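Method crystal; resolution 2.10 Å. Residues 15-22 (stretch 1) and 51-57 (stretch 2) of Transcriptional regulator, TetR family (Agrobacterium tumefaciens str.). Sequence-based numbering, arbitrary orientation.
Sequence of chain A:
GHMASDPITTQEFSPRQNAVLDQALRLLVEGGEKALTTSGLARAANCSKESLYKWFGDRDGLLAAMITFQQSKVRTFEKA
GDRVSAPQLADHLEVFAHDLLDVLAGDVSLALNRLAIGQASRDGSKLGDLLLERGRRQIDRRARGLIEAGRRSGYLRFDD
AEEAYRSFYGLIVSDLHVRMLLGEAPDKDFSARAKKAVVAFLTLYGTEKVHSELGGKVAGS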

# COMPACT_ATOMS: atom_id res chain seq x y z
N PRO A 15 -2.77 -18.72 29.16
CA PRO A 15 -3.32 -17.62 29.98
C PRO A 15 -2.36 -16.45 30.22
O PRO A 15 -2.66 -15.30 29.86
CB PRO A 15 -3.66 -18.30 31.30
CG PRO A 15 -4.02 -19.70 30.91
CD PRO A 15 -3.30 -20.02 29.61
N ARG A 16 -1.21 -16.76 30.80
CA ARG A 16 -0.18 -15.76 31.09
C ARG A 16 0.51 -15.24 29.82
O ARG A 16 0.78 -14.03 29.69
CB ARG A 16 0.84 -16.34 32.08
CG ARG A 16 2.01 -15.44 32.44
CD ARG A 16 1.57 -14.08 32.99
NE ARG A 16 2.68 -13.39 33.64
CZ ARG A 16 2.83 -12.06 33.69
NH1 ARG A 16 1.94 -11.26 33.12
NH2 ARG A 16 3.88 -11.54 34.31
N GLN A 17 0.83 -16.16 28.90
CA GLN A 17 1.51 -15.81 27.66
C GLN A 17 0.66 -14.87 26.79
O GLN A 17 1.20 -13.94 26.16
CB GLN A 17 1.90 -17.07 26.88
CG GLN A 17 3.08 -17.84 27.47
CD GLN A 17 3.30 -19.17 26.76
OE1 GLN A 17 3.74 -19.23 25.61
NE2 GLN A 17 2.99 -20.26 27.46
N ASN A 18 -0.66 -15.10 26.79
CA ASN A 18 -1.62 -14.23 26.12
C ASN A 18 -1.73 -12.81 26.74
O ASN A 18 -1.57 -11.81 26.02
CB ASN A 18 -2.99 -14.91 26.01
CG ASN A 18 -2.95 -16.17 25.16
OD1 ASN A 18 -2.00 -16.40 24.40
ND2 ASN A 18 -3.97 -17.01 25.28
N ALA A 19 -1.96 -12.72 28.05
CA ALA A 19 -2.00 -11.43 28.73
C ALA A 19 -0.77 -10.57 28.40
O ALA A 19 -0.89 -9.36 28.18
CB ALA A 19 -2.11 -11.62 30.22
N VAL A 20 0.41 -11.22 28.35
CA VAL A 20 1.68 -10.56 28.04
C VAL A 20 1.73 -10.03 26.59
O VAL A 20 2.11 -8.88 26.32
CB VAL A 20 2.89 -11.53 28.32
CG1 VAL A 20 4.17 -11.08 27.60
CG2 VAL A 20 3.14 -11.68 29.85
N LEU A 21 1.34 -10.89 25.65
CA LEU A 21 1.27 -10.54 24.26
C LEU A 21 0.28 -9.39 24.00
O LEU A 21 0.52 -8.55 23.12
CB LEU A 21 0.96 -11.78 23.42
CG LEU A 21 2.12 -12.79 23.30
CD1 LEU A 21 1.67 -14.11 22.69
CD2 LEU A 21 3.36 -12.22 22.57
N ASP A 22 -0.81 -9.34 24.77
CA ASP A 22 -1.72 -8.19 24.76
C ASP A 22 -1.05 -6.87 25.16
O ASP A 22 -1.36 -5.82 24.60
CB ASP A 22 -2.96 -8.43 25.63
CG ASP A 22 -4.09 -9.13 24.88
OD1 ASP A 22 -4.14 -9.12 23.62
OD2 ASP A 22 -4.96 -9.69 25.58
N SER A 51 12.58 -14.21 31.56
CA SER A 51 11.31 -14.90 31.35
C SER A 51 10.81 -14.75 29.90
O SER A 51 10.31 -15.71 29.31
CB SER A 51 10.25 -14.38 32.33
OG SER A 51 8.95 -14.50 31.78
N LEU A 52 10.93 -13.55 29.35
CA LEU A 52 10.62 -13.32 27.93
C LEU A 52 11.39 -14.26 27.00
O LEU A 52 10.88 -14.67 25.95
CB LEU A 52 10.87 -11.86 27.55
CG LEU A 52 9.67 -10.92 27.41
CD1 LEU A 52 8.36 -11.54 27.87
CD2 LEU A 52 9.92 -9.58 28.07
N TYR A 53 12.62 -14.60 27.40
CA TYR A 53 13.48 -15.50 26.65
C TYR A 53 12.95 -16.95 26.55
O TYR A 53 12.92 -17.52 25.45
CB TYR A 53 14.91 -15.47 27.20
CG TYR A 53 15.89 -16.35 26.44
CD1 TYR A 53 16.28 -17.60 26.94
CD2 TYR A 53 16.43 -15.92 25.22
CE1 TYR A 53 17.17 -18.41 26.24
CE2 TYR A 53 17.33 -16.73 24.51
CZ TYR A 53 17.70 -17.97 25.03
OH TYR A 53 18.59 -18.76 24.34
N LYS A 54 12.52 -17.53 27.67
CA LYS A 54 12.04 -18.93 27.67
C LYS A 54 10.59 -19.07 27.16
O LYS A 54 10.15 -20.18 26.84
CB LYS A 54 12.27 -19.64 29.02
CG LYS A 54 11.07 -19.73 29.97
CD LYS A 54 11.05 -18.59 30.98
CE LYS A 54 10.02 -18.80 32.08
NZ LYS A 54 10.63 -19.26 33.35
N TRP A 55 9.87 -17.95 27.07
CA TRP A 55 8.54 -17.95 26.47
C TRP A 55 8.59 -17.95 24.93
O TRP A 55 7.91 -18.76 24.29
CB TRP A 55 7.71 -16.75 26.96
CG TRP A 55 7.27 -16.82 28.41
CD1 TRP A 55 7.22 -17.92 29.22
CD2 TRP A 55 6.78 -15.72 29.20
NE1 TRP A 55 6.75 -17.58 30.47
CE2 TRP A 55 6.48 -16.24 30.49
CE3 TRP A 55 6.58 -14.36 28.96
CZ2 TRP A 55 5.98 -15.43 31.52
CZ3 TRP A 55 6.09 -13.56 29.99
CH2 TRP A 55 5.80 -14.10 31.25
N PHE A 56 9.41 -17.05 24.37
CA PHE A 56 9.38 -16.73 22.92
C PHE A 56 10.75 -16.81 22.21
O PHE A 56 10.91 -16.28 21.11
CB PHE A 56 8.78 -15.32 22.66
CG PHE A 56 7.62 -14.95 23.56
CD1 PHE A 56 7.70 -13.84 24.39
CD2 PHE A 56 6.43 -15.73 23.57
CE1 PHE A 56 6.62 -13.49 25.22
CE2 PHE A 56 5.36 -15.39 24.40
CZ PHE A 56 5.45 -14.27 25.23
N GLY A 57 11.73 -17.48 22.82
CA GLY A 57 13.07 -17.54 22.26
C GLY A 57 13.81 -16.22 22.43
O GLY A 57 14.18 -15.86 23.54

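Two helices need not lie close along their length to pack well; where their axes stay apart, large side chains can bridge the gap. The pair in this TetR-family regulator is a compact example. The helix of residues 15-22 and the one that includes 51-56 run at 111° to each other, and their axes come no nearer than 11.8 Å. Each is held by its own i to i+4 backbone hydrogen bonds, such as Val20 N to Arg16 O (3.1 Å) and Phe56 N to Leu52 O (3.2 Å). No hydrogen bond joins the two stretches, so the contact rests on shape and on mostly apolar packing, with 313 Å² of surface buried, both sides summed.

The backbones draw nearest at Gln17 and Trp55, whose CA atoms are 7.4 Å apart. Here the CA-to-CB bond of Trp55 points toward the first helix, and the methylene CG of Gln17 lies over one face of its indole, 4.4 Å from Trp55 CG. Arg16 reaches the far end of the same ring, with NE 4.0 Å from Trp55 CH2, while its terminal nitrogens are hydrogen-bonded elsewhere in the structure.

Val20 is the central bump. Set toward the second helix, its forked side chain fits a hollow lined by three residues: CG2 comes to 3.5 Å from Trp55 CZ3, and CG1 lies 3.9 Å from that same Trp55 atom and 4.2 Å from both Leu52 CD1 and Phe56 CZ. The latter approach is at the edge of the phenyl ring. Phe56 leaves its backbone sideways, but the end of its side chain comes nearer the first helix, where Leu21 CD2 covers one face, 4.0 Å from Phe56 CZ. Beyond this aromatic pair, Gly57 leaves helical geometry with positive phi, a conformation that favours glycine. The principle is simple: a branched aliphatic side chain set against two neighbouring aromatics can fill the space between axes 11.8 Å apart.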